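Local atomic coordinates of phosphonate monoester hydrolase (Ruegeria pomeroyi, PDB entry 4UPK), a protein that is a phosphonate monoester hydrolase of the sulfatase family, within the alkaline phosphatase clan. Residues Val70-His75 with Arg416-Gly421; Leu44-Leu49 with His369-Ile374. All blocks are in the same frame, centred on the assembly; numbering follows the deposited sequence.

Contact 1: residues Val70-His75 with Arg416-Gly421; sequences VSFRRH and RPFLTG
Leu419 and Val70 meet where the short helix 416-419 lies against strand 70-76, and Phe72 extends the same apolar patch to Phe418. The CG2 methyl of Val70, beside its own backbone N because CG1 takes the anti position (chi1 -174°), lies 3.7 Å from Leu419 O and 4.1 Å from the methyl Leu419 CD2. Its other branch, CG1, comes near the preceding carbonyl, Phe418 O, so the valine packs against backbone as much as against side chain. Leu419 returns the contact through a single methyl: CD2 serves both Val70 and the ring of Phe72, reaching 4.1 Å from Phe72 CZ at the ring edge and near the ring plane.

Phe72 starts out across the contact rather than into it, but the far rim of its ring meets the helix. There CE2 packs 3.8 Å from Phe418 CB, and CZ also lies near that CB. Phe418 thus offers chiefly its CB to Phe72, while its ring makes an edge-to-face pair with Trp427. No hydrogen bond joins the two segments; the interface is small, 189 Å² summed over both sides, and the residues that touch are buried.

Both phenylalanines also touch Val385 of strand 384-386, and Phe72 and Leu419 share Ile374 of strand 372-375, so the patch is continuous with the central sheet. Just past the touching residues the helix closes in a Schellman motif: Gly421, with positive phi (72°), is its C-prime residue, Gly421 N bonds Phe418 O at 3.1 Å, and Glu422 N bonds Pro417 O. The whole is apolar helix-on-strand packing, a short Schellman-terminated helix set against the mixed sheet of an alkaline phosphatase-type fold.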
ATOM      1  N   VAL A  70      -4.393  29.285 -30.274  1.00 23.40           N
ATOM      2  CA  VAL A  70      -4.701  28.160 -31.155  1.00 22.52           C
ATOM      3  C   VAL A  70      -6.100  27.548 -30.810  1.00 25.64           C
ATOM      4  O   VAL A  70      -6.349  27.144 -29.665  1.00 23.70           O
ATOM      5  CB  VAL A  70      -3.556  27.105 -31.134  1.00 26.29           C
ATOM      6  CG1 VAL A  70      -3.801  26.000 -32.155  1.00 26.46           C
ATOM      7  CG2 VAL A  70      -2.188  27.754 -31.362  1.00 26.23           C
ATOM      8  N   SER A  71      -6.990  27.499 -31.820  1.00 21.21           N
ATOM      9  CA  SER A  71      -8.341  26.945 -31.726  1.00 20.37           C
ATOM     10  C   SER A  71      -8.398  25.591 -32.433  1.00 24.10           C
ATOM     11  O   SER A  71      -7.901  25.462 -33.548  1.00 21.91           O
ATOM     12  CB  SER A  71      -9.361  27.887 -32.363  1.00 22.83           C
ATOM     13  OG  SER A  71      -9.348  29.151 -31.723  1.00 25.00           O
ATOM     14  N   PHE A  72      -9.017  24.591 -31.778  1.00 20.95           N
ATOM     15  CA  PHE A  72      -9.158  23.228 -32.269  1.00 19.75           C
ATOM     16  C   PHE A  72     -10.623  23.012 -32.636  1.00 23.03           C
ATOM     17  O   PHE A  72     -11.488  22.918 -31.753  1.00 22.67           O
ATOM     18  CB  PHE A  72      -8.637  22.222 -31.215  1.00 20.87           C
ATOM     19  CG  PHE A  72      -7.149  22.342 -30.935  1.00 21.74           C
ATOM     20  CD1 PHE A  72      -6.658  23.320 -30.072  1.00 23.19           C
ATOM     21  CD2 PHE A  72      -6.241  21.486 -31.542  1.00 23.06           C
ATOM     22  CE1 PHE A  72      -5.288  23.434 -29.820  1.00 24.17           C
ATOM     23  CE2 PHE A  72      -4.864  21.608 -31.298  1.00 26.76           C
ATOM     24  CZ  PHE A  72      -4.396  22.579 -30.435  1.00 24.52           C
ATOM     25  N   ARG A  73     -10.900  22.975 -33.952  1.00 18.67           N
ATOM     26  CA  ARG A  73     -12.253  22.869 -34.517  1.00 18.16           C
ATOM     27  C   ARG A  73     -12.914  21.480 -34.604  1.00 23.09           C
ATOM     28  O   ARG A  73     -14.144  21.409 -34.791  1.00 22.38           O
ATOM     29  CB  ARG A  73     -12.347  23.611 -35.866  1.00 15.35           C
ATOM     30  CG  ARG A  73     -12.076  25.100 -35.730  1.00 24.98           C
ATOM     31  CD  ARG A  73     -13.282  25.942 -35.296  1.00 32.12           C
ATOM     32  NE  ARG A  73     -12.859  27.246 -34.767  1.00 26.56           N
ATOM     33  CZ  ARG A  73     -12.586  28.310 -35.517  1.00 38.87           C
ATOM     34  NH1 ARG A  73     -12.702  28.249 -36.837  1.00 33.57           N
ATOM     35  NH2 ARG A  73     -12.180  29.434 -34.955  1.00 27.82           N
ATOM     36  N   ARG A  74     -12.116  20.387 -34.488  1.00 18.67           N
ATOM     37  CA  ARG A  74     -12.642  19.021 -34.565  1.00 18.45           C
ATOM     38  C   ARG A  74     -12.322  18.278 -33.263  1.00 20.63           C
ATOM     39  O   ARG A  74     -11.816  17.157 -33.287  1.00 21.09           O
ATOM     40  CB  ARG A  74     -12.082  18.301 -35.815  1.00 20.89           C
ATOM     41  CG  ARG A  74     -13.114  17.435 -36.521  1.00 37.04           C
ATOM     42  CD  ARG A  74     -12.691  17.059 -37.930  1.00 48.69           C
ATOM     43  NE  ARG A  74     -13.778  16.413 -38.680  1.00 59.45           N
ATOM     44  CZ  ARG A  74     -13.771  15.143 -39.092  1.00 76.34           C
ATOM     45  NH1 ARG A  74     -12.726  14.360 -38.842  1.00 67.27           N
ATOM     46  NH2 ARG A  74     -14.805  14.651 -39.764  1.00 58.79           N
ATOM     47  N   HIS A  75     -12.620  18.930 -32.121  1.00 15.64           N
ATOM     48  CA  HIS A  75     -12.355  18.428 -30.777  1.00 14.55           C
ATOM     49  C   HIS A  75     -13.581  17.769 -30.160  1.00 17.94           C
ATOM     50  O   HIS A  75     -14.648  18.383 -30.059  1.00 15.45           O
ATOM     51  CB  HIS A  75     -11.805  19.541 -29.877  1.00 15.36           C
ATOM     52  CG  HIS A  75     -11.269  19.046 -28.575  1.00 18.56           C
ATOM     53  ND1 HIS A  75     -10.069  18.360 -28.504  1.00 20.47           N
ATOM     54  CD2 HIS A  75     -11.797  19.129 -27.335  1.00 20.21           C
ATOM     55  CE1 HIS A  75      -9.895  18.068 -27.225  1.00 19.67           C
ATOM     56  NE2 HIS A  75     -10.911  18.501 -26.485  1.00 19.84           N
ATOM     57  N   ARG A 416       1.064  19.687 -28.616  1.00 25.07           N
ATOM     58  CA  ARG A 416       2.174  20.626 -28.751  1.00 25.64           C
ATOM     59  C   ARG A 416       2.635  20.876 -30.197  1.00 30.39           C
ATOM     60  O   ARG A 416       2.749  22.055 -30.533  1.00 30.54           O
ATOM     61  CB  ARG A 416       3.333  20.287 -27.806  1.00 26.91           C
ATOM     62  CG  ARG A 416       4.050  21.515 -27.288  1.00 36.18           C
ATOM     63  CD  ARG A 416       5.131  21.128 -26.328  1.00 39.18           C
ATOM     64  NE  ARG A 416       6.040  22.239 -26.078  1.00 45.10           N
ATOM     65  CZ  ARG A 416       7.108  22.161 -25.294  1.00 71.87           C
ATOM     66  NH1 ARG A 416       7.399  21.024 -24.667  1.00 65.95           N
ATOM     67  NH2 ARG A 416       7.891  23.217 -25.120  1.00 63.61           N
ATOM     68  N   PRO A 417       2.822  19.861 -31.100  1.00 28.39           N
ATOM     69  CA  PRO A 417       3.208  20.182 -32.507  1.00 28.98           C
ATOM     70  C   PRO A 417       2.287  21.192 -33.221  1.00 31.84           C
ATOM     71  O   PRO A 417       2.782  22.061 -33.939  1.00 32.94           O
ATOM     72  CB  PRO A 417       3.182  18.810 -33.211  1.00 30.13           C
ATOM     73  CG  PRO A 417       3.426  17.841 -32.125  1.00 34.11           C
ATOM     74  CD  PRO A 417       2.733  18.394 -30.910  1.00 29.26           C
ATOM     75  N   PHE A 418       0.963  21.094 -32.986  1.00 26.02           N
ATOM     76  CA  PHE A 418      -0.085  21.988 -33.507  1.00 25.48           C
ATOM     77  C   PHE A 418       0.039  23.450 -33.067  1.00 29.82           C
ATOM     78  O   PHE A 418      -0.443  24.333 -33.784  1.00 29.52           O
ATOM     79  CB  PHE A 418      -1.480  21.480 -33.086  1.00 26.07           C
ATOM     80  CG  PHE A 418      -1.852  20.128 -33.645  1.00 26.23           C
ATOM     81  CD1 PHE A 418      -2.299  19.998 -34.958  1.00 28.63           C
ATOM     82  CD2 PHE A 418      -1.805  18.994 -32.848  1.00 26.36           C
ATOM     83  CE1 PHE A 418      -2.696  18.759 -35.459  1.00 28.57           C
ATOM     84  CE2 PHE A 418      -2.202  17.760 -33.347  1.00 28.83           C
ATOM     85  CZ  PHE A 418      -2.629  17.645 -34.655  1.00 26.97           C
ATOM     86  N   LEU A 419       0.625  23.706 -31.872  1.00 27.62           N
ATOM     87  CA  LEU A 419       0.785  25.053 -31.302  1.00 28.41           C
ATOM     88  C   LEU A 419       1.651  25.996 -32.141  1.00 38.43           C
ATOM     89  O   LEU A 419       1.389  27.204 -32.168  1.00 38.57           O
ATOM     90  CB  LEU A 419       1.237  25.002 -29.835  1.00 28.19           C
ATOM     91  CG  LEU A 419       0.335  24.227 -28.848  1.00 31.88           C
ATOM     92  CD1 LEU A 419       0.834  24.372 -27.430  1.00 31.41           C
ATOM     93  CD2 LEU A 419      -1.134  24.657 -28.947  1.00 33.07           C
ATOM     94  N   THR A 420       2.654  25.438 -32.858  1.00 39.43           N
ATOM     95  CA  THR A 420       3.529  26.187 -33.769  1.00 41.33           C
ATOM     96  C   THR A 420       3.077  26.026 -35.239  1.00 49.80           C
ATOM     97  O   THR A 420       3.890  26.151 -36.161  1.00 50.97           O
ATOM     98  CB  THR A 420       5.004  25.849 -33.533  1.00 45.50           C
ATOM     99  OG1 THR A 420       5.163  24.436 -33.548  1.00 46.90           O
ATOM    100  CG2 THR A 420       5.535  26.431 -32.228  1.00 41.75           C
ATOM    101  N   GLY A 421       1.783  25.760 -35.427  1.00 47.76           N
ATOM    102  CA  GLY A 421       1.143  25.614 -36.729  1.00 48.69           C
ATOM    103  C   GLY A 421       1.472  24.346 -37.491  1.00 55.77           C
ATOM    104  O   GLY A 421       1.088  24.232 -38.659  1.00 56.52           O
TER

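Contact 2: residues Leu44-Leu49 with His369-Ile374; sequences LRADCL and HTPLII
Ala46 CB sits over the centre of the His369 imidazole, 3.6 Å from the ring centroid and only 10° off the ring normal, a CH-pi contact made squarely on one face. His369 CG lies anti to the backbone N (chi1 -160°), which sets it below the methyl. The ring's NE2 bonds the carbonyl of Arg73, and the ring also stacks with Tyr76, so the imidazole is tied to strand 70-76 as well.

Beside the CH-pi contact the backbones approach each other. Ala46 N makes a weak hydrogen bond to His369 O at 3.4 Å, bent to 145°, and a water that donates to His369 O at 2.6 Å is also a weak acceptor from Ala46 N. Pro371 packs on both the loop and the helix: its CD lies 3.3 Å from Leu44 O and also packs on Ala46 CA. At another atom of the proline ring, CB meets Leu49 CD2 at 3.7 Å. The same leucine methyl continues to Ile373 CD1, 3.9 Å away, as the two side chains pass obliquely.

Within 44-49, Arg45 grips Asp47 side-on through NE and NH2, one nitrogen to each carboxylate oxygen. Both bonds are nearly straight, and Arg45 NH2 has a second acidic partner in Asp354. The chemistry is therefore divided: the charges are paired within 44-49 and beyond it, while the junction between helix 46-49 and the approach to strand 372-375 rests mainly on methyl, proline and imidazole surfaces, with one weak backbone bond and a water that donates to the same carbonyl.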
ATOM      1  N   LEU A  44     -20.703  23.561 -22.420  1.00 18.18           N
ATOM      2  CA  LEU A  44     -20.645  24.559 -23.505  1.00 16.38           C
ATOM      3  C   LEU A  44     -20.436  23.917 -24.898  1.00 20.66           C
ATOM      4  O   LEU A  44     -19.435  23.229 -25.119  1.00 20.68           O
ATOM      5  CB  LEU A  44     -19.630  25.699 -23.227  1.00 15.28           C
ATOM      6  CG  LEU A  44     -19.661  26.938 -24.185  1.00 17.95           C
ATOM      7  CD1 LEU A  44     -20.957  27.710 -24.091  1.00 16.40           C
ATOM      8  CD2 LEU A  44     -18.466  27.857 -23.960  1.00 17.67           C
ATOM      9  N   ARG A  45     -21.404  24.124 -25.823  1.00 16.53           N
ATOM     10  CA  ARG A  45     -21.350  23.567 -27.184  1.00 16.19           C
ATOM     11  C   ARG A  45     -20.261  24.236 -27.992  1.00 19.38           C
ATOM     12  O   ARG A  45     -20.034  25.433 -27.818  1.00 18.16           O
ATOM     13  CB  ARG A  45     -22.691  23.764 -27.915  1.00 16.81           C
ATOM     14  CG  ARG A  45     -23.805  22.835 -27.461  1.00 25.46           C
ATOM     15  CD  ARG A  45     -25.157  23.315 -27.951  1.00 27.72           C
ATOM     16  NE  ARG A  45     -25.279  23.229 -29.406  1.00 24.59           N
ATOM     17  CZ  ARG A  45     -26.126  22.434 -30.054  1.00 29.16           C
ATOM     18  NH1 ARG A  45     -26.932  21.623 -29.384  1.00 17.95           N
ATOM     19  NH2 ARG A  45     -26.171  22.443 -31.380  1.00 10.33           N
ATOM     20  N   ALA A  46     -19.594  23.471 -28.880  1.00 16.63           N
ATOM     21  CA  ALA A  46     -18.572  23.984 -29.792  1.00 16.81           C
ATOM     22  C   ALA A  46     -19.174  25.052 -30.741  1.00 20.02           C
ATOM     23  O   ALA A  46     -18.522  26.068 -30.989  1.00 19.74           O
ATOM     24  CB  ALA A  46     -17.970  22.848 -30.605  1.00 17.49           C
ATOM     25  N   ASP A  47     -20.423  24.834 -31.221  1.00 15.55           N
ATOM     26  CA  ASP A  47     -21.113  25.745 -32.147  1.00 16.86           C
ATOM     27  C   ASP A  47     -21.515  27.118 -31.583  1.00 22.47           C
ATOM     28  O   ASP A  47     -21.918  27.989 -32.344  1.00 22.58           O
ATOM     29  CB  ASP A  47     -22.250  25.044 -32.926  1.00 18.05           C
ATOM     30  CG  ASP A  47     -23.502  24.640 -32.153  1.00 21.63           C
ATOM     31  OD1 ASP A  47     -23.543  24.856 -30.917  1.00 20.97           O
ATOM     32  OD2 ASP A  47     -24.439  24.119 -32.785  1.00 24.72           O
ATOM     33  N   CYS A  48     -21.360  27.319 -30.261  1.00 19.53           N
ATOM     34  CA  CYS A  48     -21.617  28.592 -29.578  1.00 18.16           C
ATOM     35  C   CYS A  48     -20.400  29.496 -29.733  1.00 22.85           C
ATOM     36  O   CYS A  48     -20.553  30.712 -29.827  1.00 22.13           O
ATOM     37  CB  CYS A  48     -21.958  28.360 -28.111  1.00 16.80           C
ATOM     38  SG  CYS A  48     -23.588  27.636 -27.853  1.00 20.60           S
ATOM     39  N   LEU A  49     -19.190  28.905 -29.739  1.00 21.33           N
ATOM     40  CA  LEU A  49     -17.952  29.665 -29.897  1.00 22.81           C
ATOM     41  C   LEU A  49     -17.732  29.986 -31.380  1.00 27.76           C
ATOM     42  O   LEU A  49     -17.471  31.141 -31.729  1.00 28.20           O
ATOM     43  CB  LEU A  49     -16.752  28.925 -29.272  1.00 23.10           C
ATOM     44  CG  LEU A  49     -15.366  29.612 -29.341  1.00 28.53           C
ATOM     45  CD1 LEU A  49     -15.358  30.944 -28.590  1.00 29.26           C
ATOM     46  CD2 LEU A  49     -14.296  28.725 -28.778  1.00 30.26           C
ATOM     47  N   HIS A 369     -18.883  17.287 -29.308  1.00 12.56           N
ATOM     48  CA  HIS A 369     -18.139  18.384 -29.940  1.00 12.96           C
ATOM     49  C   HIS A 369     -17.980  19.565 -28.942  1.00 18.55           C
ATOM     50  O   HIS A 369     -18.963  20.162 -28.484  1.00 18.34           O
ATOM     51  CB  HIS A 369     -18.806  18.830 -31.258  1.00 13.76           C
ATOM     52  CG  HIS A 369     -17.894  19.589 -32.175  1.00 17.83           C
ATOM     53  ND1 HIS A 369     -18.370  20.196 -33.323  1.00 20.27           N
ATOM     54  CD2 HIS A 369     -16.561  19.806 -32.093  1.00 19.89           C
ATOM     55  CE1 HIS A 369     -17.318  20.750 -33.902  1.00 19.60           C
ATOM     56  NE2 HIS A 369     -16.209  20.547 -33.194  1.00 19.93           N
ATOM     57  N   THR A 370     -16.738  19.818 -28.537  1.00 16.50           N
ATOM     58  CA  THR A 370     -16.422  20.828 -27.522  1.00 15.60           C
ATOM     59  C   THR A 370     -15.380  21.837 -27.975  1.00 18.59           C
ATOM     60  O   THR A 370     -14.490  21.487 -28.750  1.00 16.69           O
ATOM     61  CB  THR A 370     -16.041  20.165 -26.193  1.00 19.47           C
ATOM     62  OG1 THR A 370     -15.157  19.070 -26.436  1.00 19.35           O
ATOM     63  CG2 THR A 370     -17.230  19.659 -25.459  1.00 19.33           C
ATOM     64  N   PRO A 371     -15.478  23.105 -27.505  1.00 15.40           N
ATOM     65  CA  PRO A 371     -14.456  24.083 -27.882  1.00 15.43           C
ATOM     66  C   PRO A 371     -13.129  23.791 -27.174  1.00 18.00           C
ATOM     67  O   PRO A 371     -13.114  23.196 -26.098  1.00 17.38           O
ATOM     68  CB  PRO A 371     -15.061  25.417 -27.436  1.00 17.33           C
ATOM     69  CG  PRO A 371     -15.956  25.062 -26.277  1.00 21.20           C
ATOM     70  CD  PRO A 371     -16.486  23.688 -26.588  1.00 16.31           C
ATOM     71  N   LEU A 372     -12.011  24.181 -27.809  1.00 14.02           N
ATOM     72  CA  LEU A 372     -10.670  24.019 -27.285  1.00 13.10           C
ATOM     73  C   LEU A 372      -9.764  25.152 -27.758  1.00 18.88           C
ATOM     74  O   LEU A 372      -9.565  25.335 -28.960  1.00 16.51           O
ATOM     75  CB  LEU A 372     -10.040  22.623 -27.580  1.00 12.20           C
ATOM     76  CG  LEU A 372      -8.583  22.423 -27.094  1.00 15.83           C
ATOM     77  CD1 LEU A 372      -8.456  22.530 -25.581  1.00 15.52           C
ATOM     78  CD2 LEU A 372      -8.037  21.114 -27.539  1.00 18.75           C
ATOM     79  N   ILE A 373      -9.235  25.922 -26.791  1.00 16.15           N
ATOM     80  CA  ILE A 373      -8.327  27.030 -27.046  1.00 15.63           C
ATOM     81  C   ILE A 373      -7.110  26.767 -26.202  1.00 20.77           C
ATOM     82  O   ILE A 373      -7.224  26.522 -24.994  1.00 19.18           O
ATOM     83  CB  ILE A 373      -8.916  28.461 -26.767  1.00 18.28           C
ATOM     84  CG1 ILE A 373     -10.311  28.687 -27.435  1.00 18.50           C
ATOM     85  CG2 ILE A 373      -7.914  29.560 -27.192  1.00 17.71           C
ATOM     86  CD1 ILE A 373     -11.177  29.817 -26.799  1.00 24.03           C
ATOM     87  N   ILE A 374      -5.934  26.803 -26.839  1.00 17.53           N
ATOM     88  CA  ILE A 374      -4.689  26.626 -26.130  1.00 17.31           C
ATOM     89  C   ILE A 374      -3.757  27.780 -26.451  1.00 24.45           C
ATOM     90  O   ILE A 374      -3.440  28.023 -27.618  1.00 24.86           O
ATOM     91  CB  ILE A 374      -4.025  25.225 -26.339  1.00 19.69           C
ATOM     92  CG1 ILE A 374      -4.974  24.069 -25.877  1.00 18.15           C
ATOM     93  CG2 ILE A 374      -2.644  25.162 -25.633  1.00 19.66           C
ATOM     94  CD1 ILE A 374      -4.446  22.604 -26.118  1.00 17.71           C
TER
HETATM   95  O   HOH W   1     -21.445  20.554 -28.928  1.00 14.91           O

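Contacts 1 and 2 lie about 13 Å apart, centre to centre, and are joined through neighbouring antiparallel strands: 70-76 supplies one segment to contact 1, and 372-375 one to contact 2. Two probable hydrogen bonds span them directly, Val70 O to Ile374 N at 2.9 Å and Arg73 O to His369 NE2 at 2.7 Å, the latter at the corner of residues 73-74. Along the chain the segments alternate, so the contacts cross in sequence. Contact 2 is the more central, its centre about 10 Å from the centre of the chain against about 18 Å for that of contact 1, where helix 416-419 packs farther out.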